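Local coordinates for extracellular solute-binding protein, family 1 (Bifidobacterium longum subsp. infantis ATCC 15697, PDB 3OMB) that probably captures an extracellular solute, perhaps a carbohydrate, for delivery to an ABC transporter, and binds a magnesium ion, at residues V44-N49 against I72-V77; P40-L45 against I95-L100. All coordinates share one frame; numbering follows the deposited sequence.

Contact 1: V44-N49 against I72-V77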
ATOM      1  N   VAL A  44     -16.814 -19.535   4.484  1.00 26.70           N
ATOM      2  CA  VAL A  44     -15.726 -18.686   4.031  1.00 25.59           C
ATOM      3  C   VAL A  44     -16.037 -17.264   4.413  1.00 25.68           C
ATOM      4  O   VAL A  44     -17.027 -16.692   3.946  1.00 26.44           O
ATOM      5  CB  VAL A  44     -15.560 -18.742   2.503  1.00 25.33           C
ATOM      6  CG1 VAL A  44     -14.371 -17.871   2.058  1.00 24.66           C
ATOM      7  CG2 VAL A  44     -15.375 -20.171   2.042  1.00 24.06           C
ATOM      8  N   LEU A  45     -15.194 -16.689   5.260  1.00 25.34           N
ATOM      9  CA  LEU A  45     -15.267 -15.267   5.558  1.00 24.89           C
ATOM     10  C   LEU A  45     -14.477 -14.526   4.453  1.00 23.97           C
ATOM     11  O   LEU A  45     -13.405 -14.968   4.076  1.00 23.76           O
ATOM     12  CB  LEU A  45     -14.651 -14.992   6.924  1.00 25.28           C
ATOM     13  CG  LEU A  45     -14.487 -13.494   7.176  1.00 26.11           C
ATOM     14  CD1 LEU A  45     -15.542 -13.013   8.133  1.00 25.27           C
ATOM     15  CD2 LEU A  45     -13.079 -13.200   7.655  1.00 27.85           C
ATOM     16  N   VAL A  46     -15.030 -13.429   3.933  1.00 23.12           N
ATOM     17  CA  VAL A  46     -14.404 -12.651   2.862  1.00 22.65           C
ATOM     18  C   VAL A  46     -14.611 -11.147   3.119  1.00 23.63           C
ATOM     19  O   VAL A  46     -15.738 -10.659   3.248  1.00 23.84           O
ATOM     20  CB  VAL A  46     -14.928 -13.048   1.430  1.00 22.38           C
ATOM     21  CG1 VAL A  46     -16.464 -12.953   1.320  1.00 21.05           C
ATOM     22  CG2 VAL A  46     -14.250 -12.216   0.369  1.00 20.90           C
ATOM     23  N   LYS A  47     -13.509 -10.432   3.206  1.00 24.39           N
ATOM     24  CA  LYS A  47     -13.537  -8.978   3.311  1.00 25.62           C
ATOM     25  C   LYS A  47     -13.822  -8.388   1.934  1.00 25.86           C
ATOM     26  O   LYS A  47     -13.283  -8.870   0.933  1.00 25.10           O
ATOM     27  CB  LYS A  47     -12.191  -8.480   3.820  1.00 25.66           C
ATOM     28  CG  LYS A  47     -12.197  -7.011   4.243  1.00 28.58           C
ATOM     29  CD  LYS A  47     -10.788  -6.509   4.437  1.00 31.20           C
ATOM     30  CE  LYS A  47     -10.374  -6.591   5.881  1.00 33.34           C
ATOM     31  NZ  LYS A  47      -8.892  -6.432   5.997  1.00 36.00           N
ATOM     32  N   LYS A  48     -14.665  -7.355   1.906  1.00 27.09           N
ATOM     33  CA  LYS A  48     -15.135  -6.702   0.676  1.00 28.06           C
ATOM     34  C   LYS A  48     -14.914  -5.184   0.719  1.00 28.65           C
ATOM     35  O   LYS A  48     -14.829  -4.591   1.799  1.00 29.12           O
ATOM     36  CB  LYS A  48     -16.642  -6.940   0.495  1.00 28.08           C
ATOM     37  CG  LYS A  48     -17.124  -8.386   0.652  1.00 28.62           C
ATOM     38  CD  LYS A  48     -16.781  -9.254  -0.570  1.00 29.37           C
ATOM     39  CE  LYS A  48     -17.511  -8.798  -1.844  1.00 30.36           C
ATOM     40  NZ  LYS A  48     -18.991  -8.780  -1.723  1.00 30.60           N
ATOM     41  N   ASN A  49     -14.838  -4.553  -0.450  1.00 29.13           N
ATOM     42  CA  ASN A  49     -14.981  -3.099  -0.535  1.00 29.88           C
ATOM     43  C   ASN A  49     -16.483  -2.826  -0.682  1.00 30.24           C
ATOM     44  O   ASN A  49     -17.206  -3.644  -1.268  1.00 29.96           O
ATOM     45  CB  ASN A  49     -14.211  -2.539  -1.750  1.00 30.16           C
ATOM     46  CG  ASN A  49     -12.685  -2.609  -1.594  1.00 30.70           C
ATOM     47  OD1 ASN A  49     -12.146  -2.417  -0.498  1.00 31.88           O
ATOM     48  ND2 ASN A  49     -11.982  -2.868  -2.704  1.00 30.08           N
ATOM     49  N   ILE A  72     -20.528 -23.508  -0.710  1.00 33.54           N
ATOM     50  CA  ILE A  72     -19.848 -22.426   0.008  1.00 32.07           C
ATOM     51  C   ILE A  72     -20.873 -21.527   0.693  1.00 32.02           C
ATOM     52  O   ILE A  72     -21.806 -21.071   0.054  1.00 32.15           O
ATOM     53  CB  ILE A  72     -18.946 -21.599  -0.935  1.00 31.50           C
ATOM     54  CG1 ILE A  72     -17.920 -22.517  -1.625  1.00 30.82           C
ATOM     55  CG2 ILE A  72     -18.276 -20.465  -0.158  1.00 30.14           C
ATOM     56  CD1 ILE A  72     -17.097 -21.844  -2.714  1.00 30.44           C
ATOM     57  N   GLU A  73     -20.724 -21.314   1.996  1.00 31.83           N
ATOM     58  CA  GLU A  73     -21.546 -20.331   2.724  1.00 32.46           C
ATOM     59  C   GLU A  73     -20.668 -19.097   2.939  1.00 31.70           C
ATOM     60  O   GLU A  73     -19.747 -19.129   3.771  1.00 31.79           O
ATOM     61  CB  GLU A  73     -22.058 -20.892   4.076  1.00 32.86           C
ATOM     62  CG  GLU A  73     -23.115 -22.030   3.943  1.00 37.05           C
ATOM     63  CD  GLU A  73     -23.742 -22.524   5.291  1.00 41.80           C
ATOM     64  OE1 GLU A  73     -23.296 -22.122   6.401  1.00 42.85           O
ATOM     65  OE2 GLU A  73     -24.707 -23.336   5.229  1.00 45.13           O
ATOM     66  N   TRP A  74     -20.929 -18.035   2.179  1.00 30.77           N
ATOM     67  CA  TRP A  74     -20.108 -16.814   2.222  1.00 30.26           C
ATOM     68  C   TRP A  74     -20.477 -15.954   3.409  1.00 31.06           C
ATOM     69  O   TRP A  74     -21.649 -15.715   3.679  1.00 30.55           O
ATOM     70  CB  TRP A  74     -20.261 -15.983   0.938  1.00 29.74           C
ATOM     71  CG  TRP A  74     -19.754 -16.679  -0.306  1.00 27.92           C
ATOM     72  CD1 TRP A  74     -20.505 -17.366  -1.242  1.00 27.25           C
ATOM     73  CD2 TRP A  74     -18.385 -16.778  -0.737  1.00 25.74           C
ATOM     74  NE1 TRP A  74     -19.671 -17.859  -2.241  1.00 26.81           N
ATOM     75  CE2 TRP A  74     -18.371 -17.516  -1.944  1.00 25.56           C
ATOM     76  CE3 TRP A  74     -17.166 -16.293  -0.226  1.00 25.67           C
ATOM     77  CZ2 TRP A  74     -17.182 -17.787  -2.645  1.00 26.30           C
ATOM     78  CZ3 TRP A  74     -15.971 -16.573  -0.927  1.00 23.84           C
ATOM     79  CH2 TRP A  74     -15.993 -17.311  -2.115  1.00 24.80           C
ATOM     80  N   GLN A  75     -19.476 -15.456   4.116  1.00 31.57           N
ATOM     81  CA  GLN A  75     -19.758 -14.471   5.137  1.00 32.85           C
ATOM     82  C   GLN A  75     -19.035 -13.185   4.746  1.00 32.94           C
ATOM     83  O   GLN A  75     -17.843 -13.060   4.961  1.00 32.96           O
ATOM     84  CB  GLN A  75     -19.318 -14.997   6.506  1.00 33.15           C
ATOM     85  CG  GLN A  75     -19.837 -14.200   7.675  1.00 34.33           C
ATOM     86  CD  GLN A  75     -18.974 -14.370   8.929  1.00 36.75           C
ATOM     87  OE1 GLN A  75     -18.904 -13.460   9.752  1.00 37.58           O
ATOM     88  NE2 GLN A  75     -18.313 -15.530   9.075  1.00 36.62           N
ATOM     89  N   GLU A  76     -19.765 -12.240   4.164  1.00 33.82           N
ATOM     90  CA  GLU A  76     -19.155 -11.045   3.590  1.00 34.84           C
ATOM     91  C   GLU A  76     -19.076  -9.930   4.600  1.00 35.17           C
ATOM     92  O   GLU A  76     -20.077  -9.601   5.215  1.00 35.20           O
ATOM     93  CB  GLU A  76     -19.959 -10.558   2.394  1.00 35.54           C
ATOM     94  CG  GLU A  76     -20.181 -11.642   1.360  1.00 37.71           C
ATOM     95  CD  GLU A  76     -21.136 -11.206   0.265  1.00 39.27           C
ATOM     96  OE1 GLU A  76     -20.753 -10.357  -0.563  1.00 41.08           O
ATOM     97  OE2 GLU A  76     -22.263 -11.721   0.226  1.00 39.89           O
ATOM     98  N   VAL A  77     -17.892  -9.347   4.759  1.00 35.07           N
ATOM     99  CA  VAL A  77     -17.712  -8.240   5.690  1.00 35.66           C
ATOM    100  C   VAL A  77     -16.942  -7.107   5.016  1.00 36.44           C
ATOM    101  O   VAL A  77     -15.951  -7.358   4.353  1.00 36.19           O
ATOM    102  CB  VAL A  77     -16.992  -8.682   7.017  1.00 35.30           C
ATOM    103  CG1 VAL A  77     -17.898  -9.576   7.875  1.00 34.89           C
ATOM    104  CG2 VAL A  77     -15.627  -9.357   6.733  1.00 33.98           C
TER
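Val44, Val46 and Lys48 exchange backbone bonds with Glu73, Gln75 and Val77 in the parallel strand pair of a beta-alpha-beta unit whose connecting helix is 59-68. The series runs from Val44 N to Glu73 O up to Lys48 N, which gives to Val77 O at 2.8 Å; its short member is Gln75 N to Val44 O, 2.7 Å. The tight side is the face carrying Val44, Val46 and Trp74, where beta-branched residues offer compact methyl pairs to a wide indole. Val44 CG1 lies 3.6 Å from Trp74 CZ3. Val46 has CG1 in the crowded position between the backbone N and the carbonyl carbon (chi1 55°), and this methyl reaches Trp74 CE3 at 3.7 Å. On the tryptophan's own strand, Ile72 CG2 sits 3.4 Å above the centre of the indole plane, and Leu369 of helix 363-373 covers Val44 and Ile72. The other face is looser at its outer edge: the exposed Gln75 turns the flat of its amide over Leu45 CD1, its CD and OE1 both 3.8 Å away, and Glu73, also exposed, lies against Ile41. Deeper on that face, Leu45 CD1 meets Val77 CG2 at 3.9 Å, beside Trp82 of helix 79-92. Lys48 is a buried charge, balanced by Glu76 and also bonded to Glu53 O. A methionine in its place would probably leave the Glu76 carboxylate without its countercharge and the Glu53 carbonyl without this donor. The lysine chain bends at chi2, chi3 and chi4 to bring NZ nearly along the C-O axis of Glu76 OE1, 2.6 Å away.

Contact 2: P40-L45 against I95-L100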
ATOM      1  N   PRO A  40     -19.627 -31.505   0.896  1.00 42.14           N
ATOM      2  CA  PRO A  40     -19.158 -30.787   2.081  1.00 40.44           C
ATOM      3  C   PRO A  40     -19.586 -29.319   2.053  1.00 38.90           C
ATOM      4  O   PRO A  40     -19.644 -28.709   0.984  1.00 38.51           O
ATOM      5  CB  PRO A  40     -17.632 -30.880   1.964  1.00 40.73           C
ATOM      6  CG  PRO A  40     -17.382 -32.019   1.025  1.00 41.63           C
ATOM      7  CD  PRO A  40     -18.514 -32.002   0.068  1.00 41.90           C
ATOM      8  N   ILE A  41     -19.909 -28.761   3.217  1.00 37.38           N
ATOM      9  CA  ILE A  41     -20.212 -27.338   3.310  1.00 35.67           C
ATOM     10  C   ILE A  41     -18.971 -26.613   3.844  1.00 34.11           C
ATOM     11  O   ILE A  41     -18.316 -27.064   4.793  1.00 34.09           O
ATOM     12  CB  ILE A  41     -21.427 -27.057   4.201  1.00 36.25           C
ATOM     13  CG1 ILE A  41     -22.689 -27.694   3.606  1.00 36.78           C
ATOM     14  CG2 ILE A  41     -21.621 -25.553   4.389  1.00 36.18           C
ATOM     15  CD1 ILE A  41     -23.834 -27.802   4.583  1.00 38.57           C
ATOM     16  N   VAL A  42     -18.627 -25.510   3.204  1.00 31.92           N
ATOM     17  CA  VAL A  42     -17.458 -24.755   3.606  1.00 30.17           C
ATOM     18  C   VAL A  42     -17.874 -23.310   3.891  1.00 29.75           C
ATOM     19  O   VAL A  42     -18.372 -22.609   2.997  1.00 29.33           O
ATOM     20  CB  VAL A  42     -16.358 -24.795   2.519  1.00 29.63           C
ATOM     21  CG1 VAL A  42     -15.067 -24.126   3.018  1.00 28.46           C
ATOM     22  CG2 VAL A  42     -16.072 -26.217   2.088  1.00 28.91           C
ATOM     23  N   THR A  43     -17.671 -22.878   5.136  1.00 28.97           N
ATOM     24  CA  THR A  43     -17.841 -21.468   5.498  1.00 28.52           C
ATOM     25  C   THR A  43     -16.604 -20.683   5.108  1.00 27.63           C
ATOM     26  O   THR A  43     -15.479 -21.115   5.347  1.00 28.37           O
ATOM     27  CB  THR A  43     -18.110 -21.272   7.007  1.00 28.57           C
ATOM     28  OG1 THR A  43     -17.142 -22.003   7.761  1.00 28.70           O
ATOM     29  CG2 THR A  43     -19.505 -21.776   7.377  1.00 29.17           C
ATOM     30  N   VAL A  44     -16.814 -19.535   4.484  1.00 26.70           N
ATOM     31  CA  VAL A  44     -15.726 -18.686   4.031  1.00 25.59           C
ATOM     32  C   VAL A  44     -16.037 -17.264   4.413  1.00 25.68           C
ATOM     33  O   VAL A  44     -17.027 -16.692   3.946  1.00 26.44           O
ATOM     34  CB  VAL A  44     -15.560 -18.742   2.503  1.00 25.33           C
ATOM     35  CG1 VAL A  44     -14.371 -17.871   2.058  1.00 24.66           C
ATOM     36  CG2 VAL A  44     -15.375 -20.171   2.042  1.00 24.06           C
ATOM     37  N   LEU A  45     -15.194 -16.689   5.260  1.00 25.34           N
ATOM     38  CA  LEU A  45     -15.267 -15.267   5.558  1.00 24.89           C
ATOM     39  C   LEU A  45     -14.477 -14.526   4.453  1.00 23.97           C
ATOM     40  O   LEU A  45     -13.405 -14.968   4.076  1.00 23.76           O
ATOM     41  CB  LEU A  45     -14.651 -14.992   6.924  1.00 25.28           C
ATOM     42  CG  LEU A  45     -14.487 -13.494   7.176  1.00 26.11           C
ATOM     43  CD1 LEU A  45     -15.542 -13.013   8.133  1.00 25.27           C
ATOM     44  CD2 LEU A  45     -13.079 -13.200   7.655  1.00 27.85           C
ATOM     45  N   ILE A  95     -14.439 -19.360  14.218  1.00 45.83           N
ATOM     46  CA  ILE A  95     -14.037 -18.705  12.985  1.00 42.55           C
ATOM     47  C   ILE A  95     -14.527 -19.490  11.758  1.00 40.02           C
ATOM     48  O   ILE A  95     -14.878 -20.673  11.868  1.00 39.53           O
ATOM     49  CB  ILE A  95     -12.512 -18.469  12.944  1.00 42.73           C
ATOM     50  CG1 ILE A  95     -11.756 -19.789  13.001  1.00 42.42           C
ATOM     51  CG2 ILE A  95     -12.076 -17.541  14.097  1.00 43.13           C
ATOM     52  CD1 ILE A  95     -10.345 -19.670  12.477  1.00 43.95           C
ATOM     53  N   ALA A  96     -14.571 -18.831  10.602  1.00 36.72           N
ATOM     54  CA  ALA A  96     -14.986 -19.509   9.377  1.00 33.72           C
ATOM     55  C   ALA A  96     -13.924 -20.537   8.984  1.00 31.71           C
ATOM     56  O   ALA A  96     -12.759 -20.400   9.364  1.00 31.27           O
ATOM     57  CB  ALA A  96     -15.206 -18.506   8.273  1.00 33.29           C
ATOM     58  N   ASP A  97     -14.315 -21.561   8.234  1.00 29.61           N
ATOM     59  CA  ASP A  97     -13.358 -22.565   7.747  1.00 28.72           C
ATOM     60  C   ASP A  97     -12.213 -21.953   6.944  1.00 27.01           C
ATOM     61  O   ASP A  97     -11.051 -22.273   7.164  1.00 26.04           O
ATOM     62  CB  ASP A  97     -14.050 -23.613   6.870  1.00 29.36           C
ATOM     63  CG  ASP A  97     -15.102 -24.417   7.616  1.00 31.60           C
ATOM     64  OD1 ASP A  97     -15.009 -24.514   8.867  1.00 33.85           O
ATOM     65  OD2 ASP A  97     -16.020 -24.957   6.933  1.00 33.27           O
ATOM     66  N   VAL A  98     -12.574 -21.109   5.983  1.00 25.80           N
ATOM     67  CA  VAL A  98     -11.625 -20.421   5.131  1.00 24.67           C
ATOM     68  C   VAL A  98     -11.836 -18.924   5.358  1.00 24.54           C
ATOM     69  O   VAL A  98     -12.971 -18.456   5.446  1.00 24.29           O
ATOM     70  CB  VAL A  98     -11.826 -20.792   3.636  1.00 24.65           C
ATOM     71  CG1 VAL A  98     -10.885 -19.965   2.700  1.00 23.16           C
ATOM     72  CG2 VAL A  98     -11.643 -22.303   3.416  1.00 24.06           C
ATOM     73  N   ASN A  99     -10.739 -18.180   5.456  1.00 24.38           N
ATOM     74  CA  ASN A  99     -10.820 -16.766   5.772  1.00 24.40           C
ATOM     75  C   ASN A  99      -9.979 -15.968   4.797  1.00 24.72           C
ATOM     76  O   ASN A  99      -8.768 -16.193   4.677  1.00 24.46           O
ATOM     77  CB  ASN A  99     -10.355 -16.525   7.201  1.00 24.60           C
ATOM     78  CG  ASN A  99     -11.167 -17.293   8.202  1.00 24.70           C
ATOM     79  OD1 ASN A  99     -12.186 -16.815   8.656  1.00 26.78           O
ATOM     80  ND2 ASN A  99     -10.739 -18.506   8.524  1.00 23.71           N
ATOM     81  N   LEU A 100     -10.639 -15.045   4.101  1.00 24.53           N
ATOM     82  CA  LEU A 100      -9.996 -14.215   3.093  1.00 24.47           C
ATOM     83  C   LEU A 100      -9.806 -12.796   3.618  1.00 24.38           C
ATOM     84  O   LEU A 100     -10.776 -12.080   3.856  1.00 24.05           O
ATOM     85  CB  LEU A 100     -10.799 -14.219   1.772  1.00 23.95           C
ATOM     86  CG  LEU A 100     -11.227 -15.591   1.221  1.00 24.78           C
ATOM     87  CD1 LEU A 100     -11.878 -15.433  -0.142  1.00 23.21           C
ATOM     88  CD2 LEU A 100     -10.068 -16.599   1.139  1.00 24.07           C
TER
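In the mixed sheet of this solute-binding fold, strand 41-48 has a second parallel neighbour in the short strand 98-100, a placement of the first strand between the second and third as in type II binding proteins. Leu45 N bonds to Val98 O, and Leu45 O then takes Leu100 N at 2.8 Å. Where strand 98-100 begins, a side-chain exchange between Thr43 and Asp97 prolongs the pairing. Threonine suits the place because OG1, set between the backbone N and the carbonyl carbon (chi1 49°), accepts Asp97 N at 2.9 Å in a nearly straight bond (171°). Aspartate answers with OD2, which receives Thr43 N at 3.2 Å, the donor standing above the carboxylate plane, while Thr43 O takes Val98 N. Three polar atoms of one threonine are thus held by two successive residues, fixing where the turn enters the strand. On the face of Val42 and Val44, the Val98 side chain runs alongside Val44 and puts CG2 3.9 Å from Val42 CG1; these branched side chains form an apolar patch against which helix 363-373 sets Ala366 and Leu369. Leu100 adds its CG to that patch at Val44 CG1. On the face of Leu45, alanine suits the turn because Ala96 CB already lies 3.5 Å from Leu45 N and 3.8 Å from Leu45 CB. Asn99 comes from the same face, its OD1 3.5 Å from Leu45 CB. Its ND2 bridges the turn and the next strand, giving to Ser355 O of strand 352-356 and to Ala96 O at 2.9 Å.

Overall arrangement
From the N terminus, strand 41-48 is laid down first and serves both contacts. The chain leaves it, passes through helix 59-68 and returns as strand 71-78, where contact 1 closes the shorter loop. Helix 79-92 then carries it across to the opposite edge of strand 41-48, and contact 2 closes a longer loop that contains the first. The centres of the contacts are about 8 Å apart, and Val44 and Leu45 belong to both. Backbone bonds interlock them: Glu73 N probably bonds to Val42 O, and Lys47 N to Leu100 O. Together they tie three parallel strands into one sheet, which antiparallel strand 352-356 extends beyond 98-100.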